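Local atomic coordinates of endo-beta-mannanase (Opitutaceae bacterium TAV5, PDB entry 7BOB), a protein that probably hydrolyses beta-1,4-linked mannooligosaccharides as a homotrimeric exo-beta-1,4-mannosidase of glycoside hydrolase family 5, active in the termite hindgut. Residues A[295-307]-A[350-364]. Numbering follows the deposited sequence.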
loop_
_atom_site.group_PDB
_atom_site.type_symbol
_atom_site.label_atom_id
_atom_site.label_comp_id
_atom_site.label_asym_id
_atom_site.label_seq_id
_atom_site.Cartn_x
_atom_site.Cartn_y
_atom_site.Cartn_z
ATOM N N THR A 295 -6.784 -16.954 -32.925
ATOM C CA THR A 295 -7.753 -15.867 -32.878
ATOM C C THR A 295 -9.073 -16.297 -33.502
ATOM O O THR A 295 -10.156 -15.917 -33.032
ATOM C CB THR A 295 -7.181 -14.625 -33.573
ATOM O OG1 THR A 295 -6.863 -14.919 -34.944
ATOM C CG2 THR A 295 -5.899 -14.165 -32.836
ATOM N N ASP A 296 -9.000 -17.131 -34.536
ATOM C CA ASP A 296 -10.209 -17.630 -35.189
ATOM C C ASP A 296 -11.041 -18.488 -34.230
ATOM O O ASP A 296 -12.256 -18.285 -34.084
ATOM C CB ASP A 296 -9.790 -18.389 -36.453
ATOM C CG ASP A 296 -10.882 -19.210 -37.043
ATOM O OD1 ASP A 296 -11.914 -18.649 -37.445
ATOM O OD2 ASP A 296 -10.691 -20.430 -37.116
ATOM N N ALA A 297 -10.391 -19.421 -33.531
ATOM C CA ALA A 297 -11.117 -20.255 -32.569
ATOM C C ALA A 297 -11.641 -19.426 -31.402
ATOM O O ALA A 297 -12.759 -19.662 -30.916
ATOM C CB ALA A 297 -10.219 -21.384 -32.054
ATOM N N TYR A 298 -10.855 -18.435 -30.948
ATOM C CA TYR A 298 -11.306 -17.573 -29.862
ATOM C C TYR A 298 -12.582 -16.841 -30.245
ATOM O O TYR A 298 -13.549 -16.799 -29.471
ATOM C CB TYR A 298 -10.199 -16.575 -29.495
ATOM C CG TYR A 298 -10.623 -15.501 -28.522
ATOM C CD1 TYR A 298 -10.658 -15.752 -27.152
ATOM C CD2 TYR A 298 -10.960 -14.224 -28.967
ATOM C CE1 TYR A 298 -11.034 -14.771 -26.249
ATOM C CE2 TYR A 298 -11.322 -13.217 -28.066
ATOM C CZ TYR A 298 -11.363 -13.499 -26.713
ATOM O OH TYR A 298 -11.738 -12.517 -25.823
ATOM N N LEU A 299 -12.597 -16.250 -31.441
ATOM C CA LEU A 299 -13.762 -15.487 -31.855
ATOM C C LEU A 299 -14.976 -16.389 -31.989
ATOM O O LEU A 299 -16.080 -16.012 -31.570
ATOM C CB LEU A 299 -13.476 -14.753 -33.163
ATOM C CG LEU A 299 -12.421 -13.642 -33.041
ATOM C CD1 LEU A 299 -12.148 -13.017 -34.389
ATOM C CD2 LEU A 299 -12.828 -12.580 -32.029
ATOM N N ARG A 300 -14.783 -17.606 -32.524
ATOM C CA ARG A 300 -15.910 -18.521 -32.671
ATOM C C ARG A 300 -16.476 -18.944 -31.327
ATOM O O ARG A 300 -17.625 -19.398 -31.271
ATOM C CB ARG A 300 -15.509 -19.757 -33.502
ATOM C CG ARG A 300 -15.500 -19.409 -35.003
ATOM C CD ARG A 300 -14.515 -20.247 -35.811
ATOM N NE ARG A 300 -14.453 -19.749 -37.183
ATOM C CZ ARG A 300 -15.436 -19.892 -38.078
ATOM N NH1 ARG A 300 -16.548 -20.530 -37.747
ATOM N NH2 ARG A 300 -15.314 -19.385 -39.300
ATOM N N ALA A 301 -15.705 -18.811 -30.243
ATOM C CA ALA A 301 -16.287 -19.077 -28.937
ATOM C C ALA A 301 -16.938 -17.826 -28.337
ATOM O O ALA A 301 -18.098 -17.863 -27.912
ATOM C CB ALA A 301 -15.218 -19.638 -27.988
ATOM N N ILE A 302 -16.226 -16.702 -28.304
ATOM C CA ILE A 302 -16.716 -15.621 -27.454
ATOM C C ILE A 302 -17.902 -14.885 -28.062
ATOM O O ILE A 302 -18.772 -14.415 -27.320
ATOM C CB ILE A 302 -15.581 -14.646 -27.111
ATOM C CG1 ILE A 302 -15.023 -14.025 -28.378
ATOM C CG2 ILE A 302 -14.498 -15.359 -26.282
ATOM C CD1 ILE A 302 -14.921 -12.521 -28.281
ATOM N N LEU A 303 -17.977 -14.773 -29.403
ATOM C CA LEU A 303 -19.069 -14.002 -29.999
ATOM C C LEU A 303 -20.426 -14.668 -29.789
ATOM O O LEU A 303 -21.356 -13.984 -29.324
ATOM C CB LEU A 303 -18.779 -13.736 -31.478
ATOM C CG LEU A 303 -17.585 -12.802 -31.687
ATOM C CD1 LEU A 303 -17.287 -12.647 -33.185
ATOM C CD2 LEU A 303 -17.851 -11.437 -31.025
ATOM N N PRO A 304 -20.627 -15.964 -30.096
ATOM C CA PRO A 304 -21.933 -16.567 -29.755
ATOM C C PRO A 304 -22.214 -16.541 -28.253
ATOM O O PRO A 304 -23.355 -16.277 -27.847
ATOM C CB PRO A 304 -21.824 -18.003 -30.306
ATOM C CG PRO A 304 -20.702 -17.966 -31.308
ATOM C CD PRO A 304 -19.738 -16.920 -30.789
ATOM N N ALA A 305 -21.200 -16.770 -27.412
ATOM C CA ALA A 305 -21.425 -16.674 -25.972
ATOM C C ALA A 305 -21.829 -15.257 -25.563
ATOM O O ALA A 305 -22.752 -15.070 -24.760
ATOM C CB ALA A 305 -20.180 -17.133 -25.212
ATOM N N CYS A 306 -21.167 -14.237 -26.115
ATOM C CA CYS A 306 -21.617 -12.877 -25.836
ATOM C C CYS A 306 -23.043 -12.656 -26.296
ATOM O O CYS A 306 -23.817 -11.973 -25.614
ATOM C CB CYS A 306 -20.678 -11.857 -26.466
ATOM S SG CYS A 306 -19.174 -11.782 -25.475
ATOM N N ARG A 307 -23.420 -13.239 -27.438
ATOM C CA ARG A 307 -24.808 -13.153 -27.889
ATOM C C ARG A 307 -25.743 -13.794 -26.869
ATOM O O ARG A 307 -26.712 -13.171 -26.418
ATOM C CB ARG A 307 -24.962 -13.823 -29.258
ATOM C CG ARG A 307 -26.315 -13.573 -29.944
ATOM C CD ARG A 307 -26.912 -14.844 -30.588
ATOM N NE ARG A 307 -26.130 -15.341 -31.717
ATOM C CZ ARG A 307 -25.565 -16.548 -31.767
ATOM N NH1 ARG A 307 -25.683 -17.405 -30.749
ATOM N NH2 ARG A 307 -24.869 -16.901 -32.842
ATOM N N GLY A 350 -7.319 -15.030 -39.885
ATOM C CA GLY A 350 -7.642 -15.331 -38.509
ATOM C C GLY A 350 -8.861 -14.606 -37.976
ATOM O O GLY A 350 -9.487 -15.099 -37.026
ATOM N N LEU A 351 -9.242 -13.474 -38.571
ATOM C CA LEU A 351 -10.318 -12.644 -38.040
ATOM C C LEU A 351 -11.589 -12.655 -38.893
ATOM O O LEU A 351 -12.586 -12.027 -38.500
ATOM C CB LEU A 351 -9.813 -11.202 -37.858
ATOM C CG LEU A 351 -8.471 -11.009 -37.102
ATOM C CD1 LEU A 351 -8.148 -9.534 -36.894
ATOM C CD2 LEU A 351 -8.441 -11.759 -35.767
ATOM N N GLU A 352 -11.591 -13.367 -40.033
ATOM C CA GLU A 352 -12.738 -13.358 -40.953
ATOM C C GLU A 352 -14.040 -13.729 -40.260
ATOM O O GLU A 352 -15.114 -13.300 -40.693
ATOM C CB GLU A 352 -12.516 -14.323 -42.135
ATOM C CG GLU A 352 -11.068 -14.400 -42.654
ATOM C CD GLU A 352 -10.154 -15.235 -41.728
ATOM O OE1 GLU A 352 -10.674 -16.117 -40.995
ATOM O OE2 GLU A 352 -8.923 -14.996 -41.711
ATOM N N TYR A 353 -13.969 -14.490 -39.165
ATOM C CA TYR A 353 -15.205 -14.940 -38.539
ATOM C C TYR A 353 -16.050 -13.780 -38.033
ATOM O O TYR A 353 -17.282 -13.878 -38.040
ATOM C CB TYR A 353 -14.932 -15.890 -37.376
ATOM C CG TYR A 353 -16.221 -16.298 -36.726
ATOM C CD1 TYR A 353 -17.142 -17.098 -37.420
ATOM C CD2 TYR A 353 -16.550 -15.861 -35.451
ATOM C CE1 TYR A 353 -18.342 -17.476 -36.848
ATOM C CE2 TYR A 353 -17.750 -16.235 -34.859
ATOM C CZ TYR A 353 -18.648 -17.044 -35.570
ATOM O OH TYR A 353 -19.848 -17.425 -35.003
ATOM N N PHE A 354 -15.426 -12.700 -37.538
ATOM C CA PHE A 354 -16.237 -11.547 -37.149
ATOM C C PHE A 354 -17.114 -11.078 -38.310
ATOM O O PHE A 354 -18.280 -10.720 -38.112
ATOM C CB PHE A 354 -15.368 -10.390 -36.657
ATOM C CG PHE A 354 -16.169 -9.177 -36.261
ATOM C CD1 PHE A 354 -17.300 -9.316 -35.464
ATOM C CD2 PHE A 354 -15.821 -7.911 -36.717
ATOM C CE1 PHE A 354 -18.056 -8.219 -35.101
ATOM C CE2 PHE A 354 -16.578 -6.797 -36.360
ATOM C CZ PHE A 354 -17.692 -6.941 -35.552
ATOM N N VAL A 355 -16.573 -11.078 -39.530
ATOM C CA VAL A 355 -17.370 -10.659 -40.680
ATOM C C VAL A 355 -18.545 -11.607 -40.871
ATOM O O VAL A 355 -19.687 -11.175 -41.065
ATOM C CB VAL A 355 -16.502 -10.573 -41.949
ATOM C CG1 VAL A 355 -17.373 -10.221 -43.173
ATOM C CG2 VAL A 355 -15.394 -9.539 -41.766
ATOM N N GLU A 356 -18.282 -12.917 -40.775
ATOM C CA GLU A 356 -19.341 -13.905 -40.964
ATOM C C GLU A 356 -20.370 -13.788 -39.848
ATOM O O GLU A 356 -21.584 -13.816 -40.099
ATOM C CB GLU A 356 -18.734 -15.315 -41.036
ATOM C CG GLU A 356 -19.740 -16.475 -41.115
ATOM C CD GLU A 356 -19.143 -17.822 -40.687
ATOM O OE1 GLU A 356 -17.906 -18.004 -40.831
ATOM O OE2 GLU A 356 -19.902 -18.697 -40.184
ATOM N N PHE A 357 -19.896 -13.596 -38.610
ATOM C CA PHE A 357 -20.805 -13.480 -37.475
ATOM C C PHE A 357 -21.655 -12.215 -37.576
ATOM O O PHE A 357 -22.843 -12.229 -37.233
ATOM C CB PHE A 357 -20.002 -13.507 -36.160
ATOM C CG PHE A 357 -20.828 -13.222 -34.930
ATOM C CD1 PHE A 357 -21.404 -14.260 -34.210
ATOM C CD2 PHE A 357 -21.015 -11.909 -34.481
ATOM C CE1 PHE A 357 -22.161 -13.997 -33.061
ATOM C CE2 PHE A 357 -21.770 -11.634 -33.336
ATOM C CZ PHE A 357 -22.346 -12.681 -32.630
ATOM N N ALA A 358 -21.059 -11.103 -38.014
ATOM C CA ALA A 358 -21.842 -9.881 -38.131
ATOM C C ALA A 358 -22.929 -10.030 -39.187
ATOM O O ALA A 358 -24.059 -9.564 -38.996
ATOM C CB ALA A 358 -20.949 -8.696 -38.475
ATOM N N ARG A 359 -22.599 -10.659 -40.314
ATOM C CA ARG A 359 -23.604 -10.870 -41.351
ATOM C C ARG A 359 -24.693 -11.813 -40.857
ATOM O O ARG A 359 -25.881 -11.538 -41.039
ATOM C CB ARG A 359 -22.937 -11.376 -42.634
ATOM C CG ARG A 359 -21.951 -10.319 -43.241
ATOM C CD ARG A 359 -22.161 -10.091 -44.766
ATOM N NE ARG A 359 -21.042 -9.388 -45.413
ATOM C CZ ARG A 359 -19.939 -9.995 -45.854
ATOM N NH1 ARG A 359 -19.810 -11.312 -45.705
ATOM N NH2 ARG A 359 -18.972 -9.297 -46.446
ATOM N N ALA A 360 -24.309 -12.872 -40.133
ATOM C CA ALA A 360 -25.302 -13.737 -39.496
ATOM C C ALA A 360 -26.211 -12.947 -38.559
ATOM O O ALA A 360 -27.441 -13.081 -38.605
ATOM C CB ALA A 360 -24.603 -14.858 -38.737
ATOM N N GLU A 361 -25.617 -12.094 -37.721
ATOM C CA GLU A 361 -26.385 -11.375 -36.708
ATOM C C GLU A 361 -27.397 -10.424 -37.330
ATOM O O GLU A 361 -28.506 -10.263 -36.814
ATOM C CB GLU A 361 -25.440 -10.607 -35.781
ATOM C CG GLU A 361 -24.981 -11.437 -34.597
ATOM C CD GLU A 361 -26.137 -12.087 -33.852
ATOM O OE1 GLU A 361 -26.772 -11.405 -33.004
ATOM O OE2 GLU A 361 -26.408 -13.277 -34.116
ATOM N N THR A 362 -27.041 -9.766 -38.417
ATOM C CA THR A 362 -27.990 -8.811 -38.960
ATOM C C THR A 362 -29.085 -9.494 -39.792
ATOM O O THR A 362 -30.201 -8.962 -39.881
ATOM C CB THR A 362 -27.227 -7.726 -39.736
ATOM O OG1 THR A 362 -26.294 -8.335 -40.635
ATOM C CG2 THR A 362 -26.445 -6.818 -38.732
ATOM N N GLN A 363 -28.822 -10.689 -40.337
ATOM C CA GLN A 363 -29.910 -11.480 -40.909
ATOM C C GLN A 363 -30.786 -12.108 -39.827
ATOM O O GLN A 363 -31.981 -12.320 -40.055
ATOM C CB GLN A 363 -29.356 -12.553 -41.852
ATOM C CG GLN A 363 -28.202 -12.043 -42.695
ATOM C CD GLN A 363 -28.296 -12.386 -44.178
ATOM O OE1 GLN A 363 -29.394 -12.486 -44.741
ATOM N NE2 GLN A 363 -27.132 -12.550 -44.825
ATOM N N ARG A 364 -30.227 -12.383 -38.646
ATOM C CA ARG A 364 -31.051 -12.811 -37.518
ATOM C C ARG A 364 -32.087 -11.749 -37.161
ATOM O O ARG A 364 -33.267 -12.063 -36.976
ATOM C CB ARG A 364 -30.165 -13.139 -36.302
ATOM C CG ARG A 364 -30.838 -13.985 -35.188
ATOM C CD ARG A 364 -29.888 -14.335 -33.992
ATOM N NE ARG A 364 -29.409 -13.127 -33.306
ATOM C CZ ARG A 364 -29.608 -12.840 -32.018
ATOM N NH1 ARG A 364 -30.270 -13.694 -31.236
ATOM N NH2 ARG A 364 -29.136 -11.694 -31.508
HETATM O O HOH W 1 -11.861 -15.932 -37.907
#
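Arg307 and Glu361 form the straighter of two salt bridges between helices 295-307 and 352-364: NE of Arg307 gives its proton to OE2 of Glu361 over 3.2 Å, within the guanidinium plane but from above the carboxylate plane. OE1 of the same glutamate takes two weak bonds from Arg364, the shorter from NH2 at 2.8 Å, and the Arg364 guanidinium lies flat against CD of Arg307. One carboxylate thus serves both arginines and probably balances their charge. An alanine in place of Arg307 would probably leave OE2 of Glu361 without this partner and uncover one face of the Arg364 guanidinium.

Near the other end, Arg300 holds OD1 of Asp296 through NE at 2.8 Å and reaches OE1 of Glu356 weakly through NH2. Its CG sits 3.5 Å from the Tyr353 ring centroid, a CH-pi contact over the face, while its guanidinium, tilted 41° to the ring, rests on CD1. A water bridges Asp296 OD1, Gly350 O and Tyr353 N.

Tyr353, its chi1 of 178° turning the ring away from its own backbone N, drops as a knob between Leu299, Arg300, Leu303 and Pro304. Deeper in, Leu303 CB stands 3.7 Å above the centroid of the Phe357 ring, and CD1 of Leu303 touches CD1 of Phe354. Phe282 and Tyr314, on strands 277-282 and 311-316, back these side chains. The two helical segments run in the same direction, their axes 26° apart and 9.4 Å at closest approach, as expected of neighbouring outer helices in the (beta/alpha)8 barrel of family 5, here following its seventh and eighth strands.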